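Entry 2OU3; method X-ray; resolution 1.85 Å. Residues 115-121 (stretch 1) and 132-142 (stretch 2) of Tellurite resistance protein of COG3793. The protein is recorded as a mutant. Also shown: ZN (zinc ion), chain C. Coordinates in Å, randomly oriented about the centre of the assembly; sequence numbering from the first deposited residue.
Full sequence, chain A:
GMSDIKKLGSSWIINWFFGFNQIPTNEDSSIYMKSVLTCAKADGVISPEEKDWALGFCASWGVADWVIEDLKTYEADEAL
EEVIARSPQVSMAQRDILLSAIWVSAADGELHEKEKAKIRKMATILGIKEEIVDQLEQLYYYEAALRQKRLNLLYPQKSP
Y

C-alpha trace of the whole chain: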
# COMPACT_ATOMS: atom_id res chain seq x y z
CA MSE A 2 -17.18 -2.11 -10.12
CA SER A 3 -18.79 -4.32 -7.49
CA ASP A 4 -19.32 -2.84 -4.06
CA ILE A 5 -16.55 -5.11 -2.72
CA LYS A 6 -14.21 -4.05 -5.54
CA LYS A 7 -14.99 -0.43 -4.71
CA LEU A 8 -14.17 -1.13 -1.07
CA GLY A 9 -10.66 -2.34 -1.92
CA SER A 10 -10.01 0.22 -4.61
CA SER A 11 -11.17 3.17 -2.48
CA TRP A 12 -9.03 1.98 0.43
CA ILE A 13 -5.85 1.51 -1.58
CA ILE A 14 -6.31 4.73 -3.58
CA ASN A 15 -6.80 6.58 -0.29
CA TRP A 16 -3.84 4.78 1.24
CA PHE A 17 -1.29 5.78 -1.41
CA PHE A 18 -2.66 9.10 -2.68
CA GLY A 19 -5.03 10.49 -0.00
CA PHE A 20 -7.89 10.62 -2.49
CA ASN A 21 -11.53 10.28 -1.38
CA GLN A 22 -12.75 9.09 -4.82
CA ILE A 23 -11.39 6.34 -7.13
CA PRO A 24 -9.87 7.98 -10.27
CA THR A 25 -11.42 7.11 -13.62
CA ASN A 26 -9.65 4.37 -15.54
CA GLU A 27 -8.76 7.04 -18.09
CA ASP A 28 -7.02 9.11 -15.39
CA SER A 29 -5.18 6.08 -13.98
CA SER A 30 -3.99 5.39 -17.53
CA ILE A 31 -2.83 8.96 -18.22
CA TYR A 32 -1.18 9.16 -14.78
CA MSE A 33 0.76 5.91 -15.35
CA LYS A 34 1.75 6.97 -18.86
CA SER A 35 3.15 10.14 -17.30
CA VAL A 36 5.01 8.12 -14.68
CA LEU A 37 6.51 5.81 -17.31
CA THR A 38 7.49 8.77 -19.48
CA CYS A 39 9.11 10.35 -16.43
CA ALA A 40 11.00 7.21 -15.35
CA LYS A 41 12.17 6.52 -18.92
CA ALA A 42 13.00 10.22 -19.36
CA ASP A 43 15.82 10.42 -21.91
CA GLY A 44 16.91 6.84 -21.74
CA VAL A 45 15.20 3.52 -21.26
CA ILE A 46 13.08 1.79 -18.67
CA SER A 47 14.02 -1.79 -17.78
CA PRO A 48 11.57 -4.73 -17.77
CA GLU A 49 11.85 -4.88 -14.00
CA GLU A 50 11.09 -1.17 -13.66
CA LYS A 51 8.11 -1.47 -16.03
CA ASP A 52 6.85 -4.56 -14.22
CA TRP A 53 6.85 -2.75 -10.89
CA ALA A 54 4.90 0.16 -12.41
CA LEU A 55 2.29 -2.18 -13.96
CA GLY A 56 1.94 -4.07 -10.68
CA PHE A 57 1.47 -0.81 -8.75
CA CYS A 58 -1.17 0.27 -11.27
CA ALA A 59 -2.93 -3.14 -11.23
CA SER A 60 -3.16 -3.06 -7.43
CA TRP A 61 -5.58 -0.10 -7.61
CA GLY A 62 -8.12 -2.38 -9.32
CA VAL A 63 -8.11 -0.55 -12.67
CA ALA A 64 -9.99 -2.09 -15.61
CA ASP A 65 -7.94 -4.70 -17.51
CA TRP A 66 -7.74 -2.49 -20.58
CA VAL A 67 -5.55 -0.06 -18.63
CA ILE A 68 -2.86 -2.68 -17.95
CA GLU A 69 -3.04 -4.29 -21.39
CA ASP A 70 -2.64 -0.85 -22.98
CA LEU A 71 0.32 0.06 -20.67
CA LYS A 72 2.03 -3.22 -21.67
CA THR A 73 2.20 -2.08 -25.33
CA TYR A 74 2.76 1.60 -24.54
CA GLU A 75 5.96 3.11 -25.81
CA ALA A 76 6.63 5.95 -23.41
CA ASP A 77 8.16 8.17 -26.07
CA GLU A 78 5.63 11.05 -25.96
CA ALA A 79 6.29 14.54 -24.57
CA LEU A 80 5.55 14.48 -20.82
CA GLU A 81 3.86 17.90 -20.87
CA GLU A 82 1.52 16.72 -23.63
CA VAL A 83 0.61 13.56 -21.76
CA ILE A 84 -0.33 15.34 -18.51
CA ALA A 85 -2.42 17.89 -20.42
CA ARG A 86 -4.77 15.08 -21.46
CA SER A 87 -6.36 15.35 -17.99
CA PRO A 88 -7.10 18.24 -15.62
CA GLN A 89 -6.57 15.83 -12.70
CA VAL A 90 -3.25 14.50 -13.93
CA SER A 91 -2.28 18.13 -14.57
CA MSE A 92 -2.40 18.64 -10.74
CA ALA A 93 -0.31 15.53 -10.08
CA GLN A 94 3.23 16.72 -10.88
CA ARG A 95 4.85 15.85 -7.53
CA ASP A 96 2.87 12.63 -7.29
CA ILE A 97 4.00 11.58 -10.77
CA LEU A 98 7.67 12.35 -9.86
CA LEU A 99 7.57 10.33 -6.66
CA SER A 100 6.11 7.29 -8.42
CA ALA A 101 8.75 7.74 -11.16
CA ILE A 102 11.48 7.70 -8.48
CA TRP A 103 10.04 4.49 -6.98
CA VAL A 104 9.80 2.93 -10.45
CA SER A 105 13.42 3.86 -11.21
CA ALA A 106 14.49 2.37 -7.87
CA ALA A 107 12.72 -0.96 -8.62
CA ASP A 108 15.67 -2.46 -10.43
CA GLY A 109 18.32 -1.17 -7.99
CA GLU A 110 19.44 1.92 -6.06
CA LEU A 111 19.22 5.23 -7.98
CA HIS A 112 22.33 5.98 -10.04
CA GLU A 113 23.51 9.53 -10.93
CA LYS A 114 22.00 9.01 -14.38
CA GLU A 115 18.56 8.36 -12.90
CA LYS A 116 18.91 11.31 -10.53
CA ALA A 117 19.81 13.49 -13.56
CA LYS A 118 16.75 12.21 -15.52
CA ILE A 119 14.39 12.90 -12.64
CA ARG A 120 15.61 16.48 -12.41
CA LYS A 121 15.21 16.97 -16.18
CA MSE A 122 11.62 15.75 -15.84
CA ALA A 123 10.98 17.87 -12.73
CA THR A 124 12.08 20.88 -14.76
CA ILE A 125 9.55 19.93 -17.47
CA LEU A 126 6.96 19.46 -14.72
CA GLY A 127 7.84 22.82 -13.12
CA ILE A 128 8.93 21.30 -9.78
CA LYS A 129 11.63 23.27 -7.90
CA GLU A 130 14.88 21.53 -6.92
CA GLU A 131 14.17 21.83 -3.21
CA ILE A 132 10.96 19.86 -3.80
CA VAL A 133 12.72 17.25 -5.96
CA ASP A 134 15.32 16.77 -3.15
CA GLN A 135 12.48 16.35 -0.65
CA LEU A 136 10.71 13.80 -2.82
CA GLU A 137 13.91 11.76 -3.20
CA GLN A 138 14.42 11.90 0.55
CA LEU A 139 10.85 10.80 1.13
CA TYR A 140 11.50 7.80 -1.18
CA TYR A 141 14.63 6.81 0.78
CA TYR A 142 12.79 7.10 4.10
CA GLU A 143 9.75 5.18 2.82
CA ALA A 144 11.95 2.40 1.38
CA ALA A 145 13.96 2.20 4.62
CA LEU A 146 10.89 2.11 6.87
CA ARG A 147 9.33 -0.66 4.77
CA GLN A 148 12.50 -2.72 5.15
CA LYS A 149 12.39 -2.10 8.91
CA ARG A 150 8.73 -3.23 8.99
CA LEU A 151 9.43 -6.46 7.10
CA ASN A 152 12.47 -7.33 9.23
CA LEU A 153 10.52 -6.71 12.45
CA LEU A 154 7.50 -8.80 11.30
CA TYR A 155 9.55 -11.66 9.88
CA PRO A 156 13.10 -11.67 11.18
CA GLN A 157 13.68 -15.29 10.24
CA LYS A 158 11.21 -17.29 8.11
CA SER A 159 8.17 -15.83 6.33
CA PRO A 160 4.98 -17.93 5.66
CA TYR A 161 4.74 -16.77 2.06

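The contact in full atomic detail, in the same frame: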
# COMPACT_ATOMS: atom_id res chain seq x y z
N GLU A 115 19.98 8.33 -13.21
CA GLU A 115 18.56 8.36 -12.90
C GLU A 115 18.23 9.63 -12.10
O GLU A 115 17.17 10.23 -12.29
CB GLU A 115 18.11 7.09 -12.16
CG GLU A 115 17.95 5.85 -13.06
CD GLU A 115 17.72 4.58 -12.27
OE1 GLU A 115 18.48 4.34 -11.32
OE2 GLU A 115 16.77 3.82 -12.59
N LYS A 116 19.13 10.05 -11.23
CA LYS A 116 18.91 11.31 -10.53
C LYS A 116 18.90 12.52 -11.49
O LYS A 116 18.10 13.48 -11.33
CB LYS A 116 19.92 11.47 -9.39
CG LYS A 116 19.67 10.44 -8.29
CD LYS A 116 20.60 10.58 -7.12
CE LYS A 116 20.42 9.42 -6.14
NZ LYS A 116 20.96 9.72 -4.79
N ALA A 117 19.76 12.46 -12.50
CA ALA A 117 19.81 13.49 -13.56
C ALA A 117 18.51 13.54 -14.40
O ALA A 117 17.95 14.61 -14.64
CB ALA A 117 21.02 13.25 -14.46
N LYS A 118 18.06 12.36 -14.84
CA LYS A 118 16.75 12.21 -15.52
C LYS A 118 15.60 12.82 -14.76
O LYS A 118 14.77 13.57 -15.32
CB LYS A 118 16.43 10.72 -15.70
CG LYS A 118 17.35 9.99 -16.69
CD LYS A 118 16.77 8.65 -17.24
CE LYS A 118 16.18 7.74 -16.18
NZ LYS A 118 15.83 6.38 -16.72
N ILE A 119 15.51 12.47 -13.47
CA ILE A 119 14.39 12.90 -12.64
C ILE A 119 14.37 14.41 -12.57
O ILE A 119 13.30 15.00 -12.58
CB ILE A 119 14.45 12.31 -11.21
CG1 ILE A 119 14.07 10.83 -11.20
CG2 ILE A 119 13.52 13.05 -10.27
CD1 ILE A 119 14.72 10.04 -10.05
N ARG A 120 15.55 15.03 -12.50
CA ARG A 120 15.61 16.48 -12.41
C ARG A 120 15.21 17.11 -13.73
O ARG A 120 14.55 18.14 -13.73
CB ARG A 120 16.99 16.94 -11.89
CG ARG A 120 16.99 16.93 -10.36
CD ARG A 120 18.33 16.89 -9.68
NE ARG A 120 18.14 16.64 -8.23
CZ ARG A 120 17.85 15.45 -7.71
NH1 ARG A 120 17.69 14.38 -8.49
NH2 ARG A 120 17.71 15.35 -6.41
N LYS A 121 15.62 16.51 -14.85
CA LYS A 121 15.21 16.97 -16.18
C LYS A 121 13.70 16.94 -16.32
O LYS A 121 13.11 17.87 -16.89
CB LYS A 121 15.88 16.14 -17.29
CG LYS A 121 17.34 16.48 -17.50
CD LYS A 121 17.95 15.73 -18.70
N ILE A 132 12.05 20.82 -3.88
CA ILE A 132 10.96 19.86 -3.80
C ILE A 132 11.42 18.50 -4.33
O ILE A 132 11.17 17.46 -3.69
CB ILE A 132 9.65 20.36 -4.52
CG1 ILE A 132 9.10 21.61 -3.82
CG2 ILE A 132 8.53 19.25 -4.50
CD1 ILE A 132 8.79 21.43 -2.30
N VAL A 133 12.10 18.49 -5.47
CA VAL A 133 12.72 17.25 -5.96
C VAL A 133 13.57 16.56 -4.86
O VAL A 133 13.41 15.37 -4.61
CB VAL A 133 13.61 17.48 -7.20
CG1 VAL A 133 14.18 16.11 -7.68
CG2 VAL A 133 12.82 18.20 -8.31
N ASP A 134 14.48 17.31 -4.24
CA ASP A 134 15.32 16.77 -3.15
C ASP A 134 14.47 16.19 -2.02
O ASP A 134 14.78 15.13 -1.49
CB ASP A 134 16.32 17.83 -2.66
CG ASP A 134 17.43 18.08 -3.66
OD1 ASP A 134 17.67 17.18 -4.44
OD2 ASP A 134 18.00 19.19 -3.74
N GLN A 135 13.38 16.85 -1.68
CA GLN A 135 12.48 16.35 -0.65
C GLN A 135 11.77 15.07 -1.04
O GLN A 135 11.59 14.17 -0.19
CB GLN A 135 11.46 17.43 -0.24
CG GLN A 135 12.10 18.52 0.64
CD GLN A 135 11.20 19.73 0.80
OE1 GLN A 135 10.00 19.61 0.76
NE2 GLN A 135 11.80 20.91 1.00
N LEU A 136 11.40 14.97 -2.32
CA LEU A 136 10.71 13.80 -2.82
C LEU A 136 11.65 12.60 -2.84
O LEU A 136 11.26 11.49 -2.46
CB LEU A 136 10.15 14.05 -4.21
CG LEU A 136 8.94 14.99 -4.23
CD1 LEU A 136 8.65 15.40 -5.68
CD2 LEU A 136 7.71 14.35 -3.54
N GLU A 137 12.90 12.82 -3.26
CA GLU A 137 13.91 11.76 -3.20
C GLU A 137 14.14 11.28 -1.77
O GLU A 137 14.24 10.08 -1.51
CB GLU A 137 15.24 12.19 -3.79
CG GLU A 137 15.15 12.49 -5.27
CD GLU A 137 16.47 12.33 -6.01
OE1 GLU A 137 17.54 12.34 -5.36
OE2 GLU A 137 16.41 12.19 -7.26
N GLN A 138 14.22 12.22 -0.84
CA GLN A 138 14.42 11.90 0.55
C GLN A 138 13.25 11.09 1.09
O GLN A 138 13.46 10.12 1.82
CB GLN A 138 14.61 13.16 1.39
CG GLN A 138 14.81 12.89 2.86
CD GLN A 138 15.02 14.18 3.65
OE1 GLN A 138 14.09 14.98 3.81
NE2 GLN A 138 16.24 14.38 4.13
N LEU A 139 12.04 11.51 0.73
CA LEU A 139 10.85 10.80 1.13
C LEU A 139 10.90 9.32 0.64
O LEU A 139 10.66 8.40 1.42
CB LEU A 139 9.63 11.50 0.61
CG LEU A 139 8.30 10.84 0.95
CD1 LEU A 139 8.02 10.92 2.45
CD2 LEU A 139 7.21 11.49 0.14
N TYR A 140 11.23 9.13 -0.64
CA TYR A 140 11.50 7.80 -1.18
C TYR A 140 12.47 7.01 -0.27
O TYR A 140 12.21 5.85 0.13
CB TYR A 140 12.06 7.87 -2.61
CG TYR A 140 12.74 6.57 -2.93
CD1 TYR A 140 11.99 5.44 -3.16
CD2 TYR A 140 14.12 6.44 -2.87
CE1 TYR A 140 12.57 4.23 -3.37
CE2 TYR A 140 14.72 5.20 -3.09
CZ TYR A 140 13.93 4.11 -3.32
OH TYR A 140 14.46 2.87 -3.53
N TYR A 141 13.62 7.59 0.03
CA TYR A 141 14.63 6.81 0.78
C TYR A 141 14.09 6.41 2.14
O TYR A 141 14.32 5.30 2.59
CB TYR A 141 15.96 7.54 0.94
CG TYR A 141 16.80 7.51 -0.33
CD1 TYR A 141 17.37 6.33 -0.78
CD2 TYR A 141 17.01 8.68 -1.07
CE1 TYR A 141 18.14 6.31 -1.95
CE2 TYR A 141 17.77 8.66 -2.23
CZ TYR A 141 18.32 7.49 -2.66
OH TYR A 141 19.07 7.51 -3.80
N TYR A 142 13.40 7.35 2.79
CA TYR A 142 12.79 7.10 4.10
C TYR A 142 11.67 6.06 4.03
O TYR A 142 11.57 5.19 4.91
CB TYR A 142 12.22 8.38 4.68
CG TYR A 142 13.21 9.20 5.47
CD1 TYR A 142 14.12 10.04 4.83
CD2 TYR A 142 13.24 9.14 6.86
CE1 TYR A 142 15.04 10.81 5.54
CE2 TYR A 142 14.16 9.91 7.59
CZ TYR A 142 15.05 10.74 6.91
OH TYR A 142 15.96 11.51 7.59
ZN ZN C . 16.40 1.93 -12.13
O HOH W 1 17.99 1.75 -10.61
O HOH W 2 17.72 1.18 -13.85

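This is a small, predominantly polar contact between two helices, organised around the guanidinium of Arg120, which reaches across a wide gap to two carboxylates. The axes approach no closer than 11.0 Å and run at 132° between their N-to-C directions, so the helices are obliquely antiparallel, and together they bury just 319 Å². The backbones are nearest at Arg120 and Val133, whose CA atoms lie 7.1 Å apart; the CA atoms of Lys116 and Glu137, one turn along each helix, are 8.9 Å apart. With this separation, the contact is made by side chains.

Arg120 shows this most clearly. Its CA-to-CB bond points sideways, but the chain extends through t rotamers at chi2 and chi3 and brings its end to the second helix. Arg120 NH1 donates to Glu137 OE2 at 2.8 Å, with an N-H...O angle of 157°, while Arg120 NH2 donates to Glu137 OE1 at 3.2 Å and 164°. The two nitrogens thus engage both oxygens of one carboxylate in a bidentate salt bridge. Arg120 NH2 also donates to Asp134 OD1 at 2.7 Å and 159°, forming a second salt bridge. Both acidic groups lie at the guanidinium edge, near its plane, where the N-H bonds point. One face is left to an apolar neighbour, Val133, whose CG1 is 3.7 Å from Arg120 CZ.

A further hydrogen bond holds the arginine from its own helix: Arg120 NH1 donates to the backbone Lys116 O at 3.0 Å and 147°. Lys116 O also accepts the helical backbone hydrogen bond from Arg120 N, at 3.2 Å.

The apolar component is slight. Ile119 and Val133 both direct their CA-to-CB bonds toward the opposing helix, and Ile119 CG2 meets Val133 CG1 at 4.1 Å. Ile119 CD1 also comes within 3.9 Å of Glu137 OE2, placing a methyl group beside the carboxylate that Arg120 binds.

Lys116 extends the polar network toward Tyr141. Its chi2 to chi4 are all t, and this extended chain carries Lys116 NZ to 3.1 Å from Tyr141 OH, to which it donates a hydrogen bond. Lys116 NZ is 4.3 Å from Glu137 OE1, so the opposite charges are near each other without forming a salt bridge.

Glu115 takes no part in the interhelical contact: its nearest approach to the other stretch, Glu115 CB to Glu137 OE2, is 7.3 Å. Instead, Glu115 OE2 binds the zinc ion ZN at 2.0 Å, and Glu115 OE1 accepts a 2.7 Å hydrogen bond from the O atom of zinc-bound water 1.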